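Local coordinates for SusD-like protein BACOVA_02651 (PDB 5E75), which binds polysaccharide at the cell surface and probably mediates xyloglucan binding before the glycan is transported into the periplasm for degradation, at residues N149-V154 / S195-G200; E231-F234 / N240-E243; N277-Y282 / V346-S351. One frame throughout, in Å; residues are numbered along the deposited sequence.

Interaction 1, interaction 2 and interaction 3 follow one another along the chain, each closed before the next opens. Interaction 1 belongs to the helical part of the SusD fold: it joins the start of helix 151-168 to the loop between helices 180-195 and 205-221. Interactions 2 and 3 both fall in the range 229-513 of the SusD family. Interaction 2 lies before strand 244-248, and interaction 3 joins the loop before strand 283-284 to the loop before strand 355-359. Their centres lie about 22 Å apart, and about 33 Å and 39 Å from that of interaction 1, which sits across the chain's centre from both. The three therefore fasten separate parts of the fold: interaction 2 is buried, while interaction 3 is at the surface.

Interaction 1 of 3, residues N149-V154 / S195-G200; sequences NREEDV and SGWNNG
The capped first turn of helix 151-168 meets the type II turn Gly196-Asn199 here, Glu151 facing Trp197. The indole donates NE1-H to Glu151 OE1 at 2.7 Å, a short bond bent to 151°. The oxygen lies at the ring's edge, near its plane. Carboxylate and indole stand almost perpendicular, 79° apart, and NE1 approaches OE1 from above the carboxylate plane. Glutamate suits the place because its chain, extended beyond CG, carries the carboxylate from the helix to the indole, satisfying the polar N-H of a buried tryptophan. The other oxygen, OE2, forms a salt bridge with Arg430 of helix 421-431, whose charge would probably favour the ionised carboxylate. Trp197 CG lies opposite the backbone N (chi1 -173°), which sends the ring toward the helix; there Phe155 meets it edge-to-face.

Asn198 follows Trp197 in the turn, its ND2 3.5 Å from Glu151 OE1. A water accepts from Asn198 ND2 at 3.3 Å and gives a weak bond to Glu152 OE2, an indirect link at the more exposed side of the contact.

On the helix side, Arg150 occupies the N-cap position. Its backbone N donates to Asp153 OD2, and its guanidinium grips the same carboxylate side-on, Arg150 NE to Asp153 OD2 at 3.0 Å and Arg150 NH2 to Asp153 OD1 at 3.1 Å. Asp153, in the first turn, thus takes both the N-H of the N-cap residue and the arginine side chain. The whole is a helix N-terminus docked on an interhelical turn, within the helical, TPR-related portion of the SusD fold.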
loop_
_atom_site.group_PDB
_atom_site.type_symbol
_atom_site.label_atom_id
_atom_site.label_comp_id
_atom_site.label_asym_id
_atom_site.label_seq_id
_atom_site.Cartn_x
_atom_site.Cartn_y
_atom_site.Cartn_z
ATOM N N ASN A 149 23.577 1.083 -2.750
ATOM C CA ASN A 149 23.923 -0.008 -1.848
ATOM C C ASN A 149 23.131 -1.266 -2.171
ATOM O O ASN A 149 22.068 -1.197 -2.791
ATOM C CB ASN A 149 23.690 0.440 -0.407
ATOM C CG ASN A 149 24.559 1.620 -0.033
ATOM O OD1 ASN A 149 24.069 2.718 0.262
ATOM N ND2 ASN A 149 25.869 1.410 -0.059
ATOM N N ARG A 150 23.646 -2.421 -1.758
ATOM C CA ARG A 150 23.066 -3.700 -2.169
ATOM C C ARG A 150 21.735 -3.967 -1.486
ATOM O O ARG A 150 21.467 -3.445 -0.416
ATOM C CB ARG A 150 24.021 -4.846 -1.840
ATOM C CG ARG A 150 25.415 -4.693 -2.447
ATOM C CD ARG A 150 26.376 -5.709 -1.838
ATOM N NE ARG A 150 26.497 -5.472 -0.405
ATOM C CZ ARG A 150 27.344 -6.091 0.408
ATOM N NH1 ARG A 150 28.188 -7.001 -0.066
ATOM N NH2 ARG A 150 27.357 -5.775 1.696
ATOM N N GLU A 151 20.893 -4.769 -2.123
ATOM C CA GLU A 151 19.631 -5.170 -1.531
ATOM C C GLU A 151 19.810 -5.694 -0.094
ATOM O O GLU A 151 19.017 -5.348 0.783
ATOM C CB GLU A 151 18.932 -6.195 -2.439
ATOM C CG GLU A 151 18.463 -5.578 -3.765
ATOM C CD GLU A 151 17.849 -6.563 -4.751
ATOM O OE1 GLU A 151 17.638 -7.742 -4.405
ATOM O OE2 GLU A 151 17.580 -6.154 -5.899
ATOM N N GLU A 152 20.834 -6.510 0.174
ATOM C CA GLU A 152 21.019 -7.015 1.530
ATOM C C GLU A 152 21.331 -5.898 2.526
ATOM O O GLU A 152 20.882 -5.967 3.665
ATOM C CB GLU A 152 22.091 -8.126 1.609
ATOM C CG GLU A 152 21.640 -9.487 1.056
ATOM C CD GLU A 152 20.412 -10.036 1.781
ATOM O OE1 GLU A 152 20.450 -10.086 3.033
ATOM O OE2 GLU A 152 19.413 -10.401 1.100
ATOM N N ASP A 153 22.100 -4.893 2.102
ATOM C CA ASP A 153 22.388 -3.743 2.951
ATOM C C ASP A 153 21.101 -3.007 3.298
ATOM O O ASP A 153 20.919 -2.563 4.436
ATOM C CB ASP A 153 23.308 -2.721 2.254
ATOM C CG ASP A 153 24.702 -3.240 1.964
ATOM O OD1 ASP A 153 25.405 -3.695 2.883
ATOM O OD2 ASP A 153 25.122 -3.099 0.795
ATOM N N VAL A 154 20.231 -2.836 2.300
ATOM C CA VAL A 154 18.986 -2.095 2.469
ATOM C C VAL A 154 18.123 -2.832 3.489
ATOM O O VAL A 154 17.610 -2.223 4.428
ATOM C CB VAL A 154 18.261 -1.867 1.132
ATOM C CG1 VAL A 154 16.960 -1.096 1.350
ATOM C CG2 VAL A 154 19.143 -1.075 0.174
ATOM N N SER A 195 13.069 -13.549 3.997
ATOM C CA SER A 195 13.283 -14.982 4.192
ATOM C C SER A 195 13.552 -15.709 2.874
ATOM O O SER A 195 14.452 -16.538 2.807
ATOM C CB SER A 195 12.121 -15.629 4.949
ATOM O OG SER A 195 10.933 -15.657 4.174
ATOM N N GLY A 196 12.792 -15.396 1.830
ATOM C CA GLY A 196 12.950 -16.069 0.552
ATOM C C GLY A 196 13.660 -15.266 -0.520
ATOM O O GLY A 196 13.757 -15.697 -1.668
ATOM N N TRP A 197 14.148 -14.082 -0.158
ATOM C CA TRP A 197 14.600 -13.108 -1.156
ATOM C C TRP A 197 15.901 -13.533 -1.804
ATOM O O TRP A 197 16.932 -13.559 -1.159
ATOM C CB TRP A 197 14.726 -11.751 -0.473
ATOM C CG TRP A 197 15.027 -10.536 -1.325
ATOM C CD1 TRP A 197 16.245 -10.160 -1.823
ATOM C CD2 TRP A 197 14.111 -9.492 -1.679
ATOM N NE1 TRP A 197 16.140 -8.957 -2.479
ATOM C CE2 TRP A 197 14.839 -8.533 -2.411
ATOM C CE3 TRP A 197 12.758 -9.276 -1.442
ATOM C CZ2 TRP A 197 14.247 -7.378 -2.918
ATOM C CZ3 TRP A 197 12.165 -8.125 -1.968
ATOM C CH2 TRP A 197 12.920 -7.192 -2.682
ATOM N N ASN A 198 15.845 -13.862 -3.095
ATOM C CA ASN A 198 17.011 -14.376 -3.827
ATOM C C ASN A 198 17.609 -15.598 -3.124
ATOM O O ASN A 198 18.828 -15.753 -3.079
ATOM C CB ASN A 198 18.127 -13.315 -3.979
ATOM C CG ASN A 198 17.867 -12.283 -5.068
ATOM O OD1 ASN A 198 17.228 -12.561 -6.080
ATOM N ND2 ASN A 198 18.420 -11.081 -4.874
ATOM N N ASN A 199 16.758 -16.457 -2.569
ATOM C CA ASN A 199 17.235 -17.563 -1.737
ATOM C C ASN A 199 16.953 -18.953 -2.325
ATOM O O ASN A 199 16.763 -19.930 -1.585
ATOM C CB ASN A 199 16.619 -17.458 -0.343
ATOM C CG ASN A 199 17.386 -18.242 0.698
ATOM O OD1 ASN A 199 18.625 -18.219 0.729
ATOM N ND2 ASN A 199 16.662 -18.927 1.570
ATOM N N GLY A 200 16.884 -19.034 -3.650
ATOM C CA GLY A 200 16.851 -20.316 -4.333
ATOM C C GLY A 200 15.562 -21.103 -4.210
ATOM O O GLY A 200 15.552 -22.307 -4.460
HETATM O O HOH W 1 20.091 -10.261 -2.173
#

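Interaction 2 of 3, residues E231-F234 / N240-E243; sequences EDLF and NNQE
In the backbones of 231-234, helical in its phi and psi values through Leu233, and of 240-243, an irregular loop, the nearest CA atoms, of Leu233 and Asn241, are 7.5 Å apart, and no hydrogen bond joins the two segments. Side chains make the contact, and most of it rests on one methyl group. Leu233 CD2 lies 3.5 Å from Glu243 OE1 and 3.7 Å from Asn241 OD1, so a branched apolar tip fits against two polar side chains that each cross it at about a right angle. CD1 completes the fit, 3.9 Å from Glu243 OE2. A leucine suits the place because its two methyls can spread over the carboxylate without competing for its hydrogen bonds.

Both segments belong to the connection between helix 205-221 and strand 244-248 of the SusD fold, and the contact draws two parts of this connection together beside strand 355-359 and the start of helix 360-372. Glu243 reaches inward on an extended chain, CG opposite its backbone N (chi1 177°), which brings one face of the carboxylate against the two methyls of Leu233. There it is buried but well paired: OE1 forms a salt bridge with Arg393 and accepts from the backbone N of Met227, while OE2 forms one with Arg359. Two arginines would be expected to keep the glutamate ionised.

Asn241 holds its amide over its own main chain (chi1 64°). From there OD1 accepts a weak, bent bond from Glu243 N at 2.8 Å, which ties the loop locally, and ND2 donates to Asn238 O and also bonds with Tyr356 OH. Within 231-234, Leu233 CB sits 3.5 Å above the ring plane of Phe234, over its centre.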
loop_
_atom_site.group_PDB
_atom_site.type_symbol
_atom_site.label_atom_id
_atom_site.label_comp_id
_atom_site.label_asym_id
_atom_site.label_seq_id
_atom_site.Cartn_x
_atom_site.Cartn_y
_atom_site.Cartn_z
ATOM N N GLU A 231 -16.152 -2.192 5.635
ATOM C CA GLU A 231 -16.440 -0.903 5.014
ATOM C C GLU A 231 -16.086 0.276 5.912
ATOM O O GLU A 231 -15.783 1.368 5.424
ATOM C CB GLU A 231 -17.924 -0.801 4.586
ATOM C CG GLU A 231 -18.913 -0.745 5.760
ATOM C CD GLU A 231 -20.359 -0.492 5.348
ATOM O OE1 GLU A 231 -20.856 -1.250 4.492
ATOM O OE2 GLU A 231 -20.994 0.453 5.888
ATOM N N ASP A 232 -16.128 0.057 7.226
ATOM C CA ASP A 232 -15.874 1.138 8.170
ATOM C C ASP A 232 -14.426 1.619 8.144
ATOM O O ASP A 232 -14.152 2.753 8.526
ATOM C CB ASP A 232 -16.251 0.724 9.594
ATOM C CG ASP A 232 -17.764 0.673 9.820
ATOM O OD1 ASP A 232 -18.523 1.224 9.007
ATOM O OD2 ASP A 232 -18.185 0.101 10.839
ATOM N N LEU A 233 -13.506 0.772 7.680
ATOM C CA LEU A 233 -12.094 1.137 7.627
ATOM C C LEU A 233 -11.841 2.312 6.685
ATOM O O LEU A 233 -10.836 3.004 6.808
ATOM C CB LEU A 233 -11.262 -0.048 7.130
ATOM C CG LEU A 233 -11.097 -1.221 8.078
ATOM C CD1 LEU A 233 -10.622 -2.443 7.301
ATOM C CD2 LEU A 233 -10.150 -0.873 9.222
ATOM N N PHE A 234 -12.754 2.533 5.742
ATOM C CA PHE A 234 -12.514 3.448 4.630
ATOM C C PHE A 234 -13.474 4.621 4.653
ATOM O O PHE A 234 -13.792 5.210 3.622
ATOM C CB PHE A 234 -12.538 2.647 3.323
ATOM C CG PHE A 234 -11.733 1.391 3.414
ATOM C CD1 PHE A 234 -10.346 1.440 3.418
ATOM C CD2 PHE A 234 -12.358 0.169 3.567
ATOM C CE1 PHE A 234 -9.598 0.278 3.558
ATOM C CE2 PHE A 234 -11.598 -0.997 3.704
ATOM C CZ PHE A 234 -10.237 -0.937 3.680
ATOM N N ASN A 240 -7.805 6.405 12.021
ATOM C CA ASN A 240 -7.106 6.057 13.262
ATOM C C ASN A 240 -7.906 5.148 14.175
ATOM O O ASN A 240 -7.742 5.143 15.389
ATOM C CB ASN A 240 -6.618 7.308 13.988
ATOM C CG ASN A 240 -5.614 8.062 13.166
ATOM O OD1 ASN A 240 -4.724 7.457 12.567
ATOM N ND2 ASN A 240 -5.753 9.378 13.103
ATOM N N ASN A 241 -8.742 4.334 13.565
ATOM C CA ASN A 241 -9.410 3.248 14.258
ATOM C C ASN A 241 -8.388 2.250 14.814
ATOM O O ASN A 241 -7.193 2.314 14.492
ATOM C CB ASN A 241 -10.377 2.550 13.298
ATOM C CG ASN A 241 -9.658 1.886 12.135
ATOM O OD1 ASN A 241 -9.085 0.809 12.287
ATOM N ND2 ASN A 241 -9.657 2.545 10.981
ATOM N N GLN A 242 -8.843 1.311 15.633
ATOM C CA GLN A 242 -7.911 0.421 16.320
ATOM C C GLN A 242 -7.121 -0.499 15.390
ATOM O O GLN A 242 -6.044 -0.975 15.770
ATOM C CB GLN A 242 -8.632 -0.417 17.375
ATOM C CG GLN A 242 -9.636 -1.398 16.818
ATOM C CD GLN A 242 -10.169 -2.334 17.879
ATOM O OE1 GLN A 242 -9.402 -2.899 18.665
ATOM N NE2 GLN A 242 -11.484 -2.506 17.907
ATOM N N GLU A 243 -7.652 -0.753 14.192
ATOM C CA GLU A 243 -6.974 -1.590 13.194
ATOM C C GLU A 243 -5.879 -0.813 12.438
ATOM O O GLU A 243 -5.008 -1.408 11.780
ATOM C CB GLU A 243 -8.001 -2.203 12.221
ATOM C CG GLU A 243 -7.398 -3.035 11.108
ATOM C CD GLU A 243 -8.407 -3.886 10.360
ATOM O OE1 GLU A 243 -9.578 -3.951 10.773
ATOM O OE2 GLU A 243 -7.999 -4.473 9.343
#

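Interaction 3 of 3, residues N277-Y282 / V346-S351; sequences NCWSSY and VKQMNS
Met349 brings its side chain to the indole of Trp279 in a Met-aromatic contact, made where the type II turn Lys347-Asn350 meets the loop before strand 283-284 in the SusD family region. From CB the chain runs to CG, which lies 3.9 Å from Trp279 CH2. Met349 SD comes next, 5.2 Å from the centroid of the six-membered ring of Trp279 and 90° off the ring normal, so the sulfur is beside the ring and not above it. A bend at chi3 then turns the methyl back along the ring's rim, and Met349 CE ends 3.8 Å from Trp279 CH2, near the ring plane. Methionine suits this position because its flexible, polarisable thioether can follow the border of a flat ring, here meeting CZ2 and CH2. The other end of the indole is held by a hydrogen bond from NE1 to Asp265 OD1, which helps to set how the ring is turned toward the methionine.

Gln348, one residue earlier in the turn, makes the second link. Its extended chain passes the indole with CG 4.2 Å from Trp279 CH2, then carries the amide to Asn277. Here two uncharged amides, able both to give and to accept, link the loops at an exposed site without needing a charge. Backbone bonds and Ser264 of helix 263-266 brace both loops: its OG accepts from Met349 N and bonds with Asn277 O. Farther along 277-282, Ser280 OG accepts from Tyr282 N, forming an ST turn. Across the loops, Asn277 ND2 donates a hydrogen bond to Gln348 OE1 at 3.0 Å with an N-H...O angle of 158°, the two amide planes being turned 40° apart.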
loop_
_atom_site.group_PDB
_atom_site.type_symbol
_atom_site.label_atom_id
_atom_site.label_comp_id
_atom_site.label_asym_id
_atom_site.label_seq_id
_atom_site.Cartn_x
_atom_site.Cartn_y
_atom_site.Cartn_z
ATOM N N ASN A 277 -15.452 18.349 -8.369
ATOM C CA ASN A 277 -14.835 17.978 -9.635
ATOM C C ASN A 277 -13.954 16.742 -9.501
ATOM O O ASN A 277 -13.215 16.604 -8.524
ATOM C CB ASN A 277 -14.007 19.136 -10.192
ATOM C CG ASN A 277 -14.858 20.330 -10.570
ATOM O OD1 ASN A 277 -15.989 20.188 -11.039
ATOM N ND2 ASN A 277 -14.320 21.522 -10.357
ATOM N N CYS A 278 -14.036 15.858 -10.492
ATOM C CA CYS A 278 -13.241 14.624 -10.507
ATOM C C CYS A 278 -13.154 14.136 -11.941
ATOM O O CYS A 278 -13.880 14.636 -12.803
ATOM C CB CYS A 278 -13.865 13.580 -9.589
ATOM S SG CYS A 278 -15.529 13.141 -10.021
ATOM N N TRP A 279 -12.288 13.160 -12.216
ATOM C CA TRP A 279 -12.008 12.778 -13.596
ATOM C C TRP A 279 -11.409 11.371 -13.751
ATOM O O TRP A 279 -10.737 11.083 -14.735
ATOM C CB TRP A 279 -11.064 13.809 -14.219
ATOM C CG TRP A 279 -9.879 14.146 -13.345
ATOM C CD1 TRP A 279 -8.738 13.414 -13.185
ATOM C CD2 TRP A 279 -9.726 15.316 -12.527
ATOM N NE1 TRP A 279 -7.883 14.056 -12.310
ATOM C CE2 TRP A 279 -8.469 15.219 -11.889
ATOM C CE3 TRP A 279 -10.535 16.425 -12.266
ATOM C CZ2 TRP A 279 -7.996 16.211 -11.011
ATOM C CZ3 TRP A 279 -10.071 17.396 -11.389
ATOM C CH2 TRP A 279 -8.812 17.283 -10.776
ATOM N N SER A 280 -11.666 10.478 -12.805
ATOM C CA SER A 280 -11.048 9.151 -12.884
ATOM C C SER A 280 -11.599 8.320 -14.024
ATOM O O SER A 280 -12.811 8.249 -14.211
ATOM C CB SER A 280 -11.268 8.371 -11.592
ATOM O OG SER A 280 -10.493 7.178 -11.599
ATOM N N SER A 281 -10.702 7.655 -14.746
ATOM C CA SER A 281 -11.098 6.627 -15.699
ATOM C C SER A 281 -10.592 5.234 -15.285
ATOM O O SER A 281 -10.610 4.293 -16.071
ATOM C CB SER A 281 -10.613 6.980 -17.104
ATOM O OG SER A 281 -9.209 7.093 -17.159
ATOM N N TYR A 282 -10.121 5.095 -14.047
ATOM C CA TYR A 282 -9.747 3.773 -13.552
ATOM C C TYR A 282 -10.959 2.864 -13.378
ATOM O O TYR A 282 -12.029 3.285 -12.927
ATOM C CB TYR A 282 -9.034 3.864 -12.198
ATOM C CG TYR A 282 -7.691 4.547 -12.233
ATOM C CD1 TYR A 282 -6.695 4.150 -13.111
ATOM C CD2 TYR A 282 -7.423 5.600 -11.381
ATOM C CE1 TYR A 282 -5.465 4.786 -13.121
ATOM C CE2 TYR A 282 -6.200 6.246 -11.391
ATOM C CZ TYR A 282 -5.233 5.828 -12.258
ATOM O OH TYR A 282 -4.015 6.484 -12.259
ATOM N N VAL A 346 -14.524 17.489 1.832
ATOM C CA VAL A 346 -14.284 16.924 0.508
ATOM C C VAL A 346 -14.269 18.101 -0.461
ATOM O O VAL A 346 -15.260 18.822 -0.572
ATOM C CB VAL A 346 -15.372 15.920 0.086
ATOM C CG1 VAL A 346 -15.137 15.457 -1.359
ATOM C CG2 VAL A 346 -15.421 14.727 1.036
ATOM N N LYS A 347 -13.147 18.313 -1.143
ATOM C CA LYS A 347 -13.020 19.349 -2.163
ATOM C C LYS A 347 -12.192 18.791 -3.300
ATOM O O LYS A 347 -11.666 17.681 -3.199
ATOM C CB LYS A 347 -12.347 20.609 -1.596
ATOM C CG LYS A 347 -13.243 21.447 -0.703
ATOM C CD LYS A 347 -12.564 22.735 -0.245
ATOM C CE LYS A 347 -13.574 23.725 0.356
ATOM N NZ LYS A 347 -14.330 24.593 -0.641
ATOM N N GLN A 348 -12.112 19.517 -4.411
ATOM C CA GLN A 348 -11.301 19.091 -5.541
ATOM C C GLN A 348 -9.895 18.753 -5.053
ATOM O O GLN A 348 -9.281 19.536 -4.324
ATOM C CB GLN A 348 -11.241 20.186 -6.607
ATOM C CG GLN A 348 -10.405 19.828 -7.818
ATOM C CD GLN A 348 -10.429 20.909 -8.881
ATOM O OE1 GLN A 348 -11.415 21.068 -9.580
ATOM N NE2 GLN A 348 -9.341 21.658 -8.997
ATOM N N MET A 349 -9.401 17.579 -5.439
ATOM C CA MET A 349 -8.072 17.129 -5.054
ATOM C C MET A 349 -7.854 17.250 -3.547
ATOM O O MET A 349 -6.779 17.643 -3.101
ATOM C CB MET A 349 -6.998 17.896 -5.841
ATOM C CG MET A 349 -7.098 17.630 -7.333
ATOM S SD MET A 349 -5.863 18.505 -8.331
ATOM C CE MET A 349 -6.800 19.893 -8.937
ATOM N N ASN A 350 -8.867 16.892 -2.757
ATOM C CA ASN A 350 -8.761 17.003 -1.302
ATOM C C ASN A 350 -9.681 16.007 -0.614
ATOM O O ASN A 350 -10.888 16.244 -0.456
ATOM C CB ASN A 350 -9.075 18.427 -0.846
ATOM C CG ASN A 350 -8.546 18.717 0.536
ATOM O OD1 ASN A 350 -8.302 17.805 1.319
ATOM N ND2 ASN A 350 -8.346 19.993 0.843
ATOM N N SER A 351 -9.098 14.876 -0.230
ATOM C CA SER A 351 -9.819 13.799 0.438
ATOM C C SER A 351 -9.538 13.828 1.932
ATOM O O SER A 351 -8.398 14.057 2.331
ATOM C CB SER A 351 -9.348 12.446 -0.085
ATOM O OG SER A 351 -9.886 11.402 0.700
#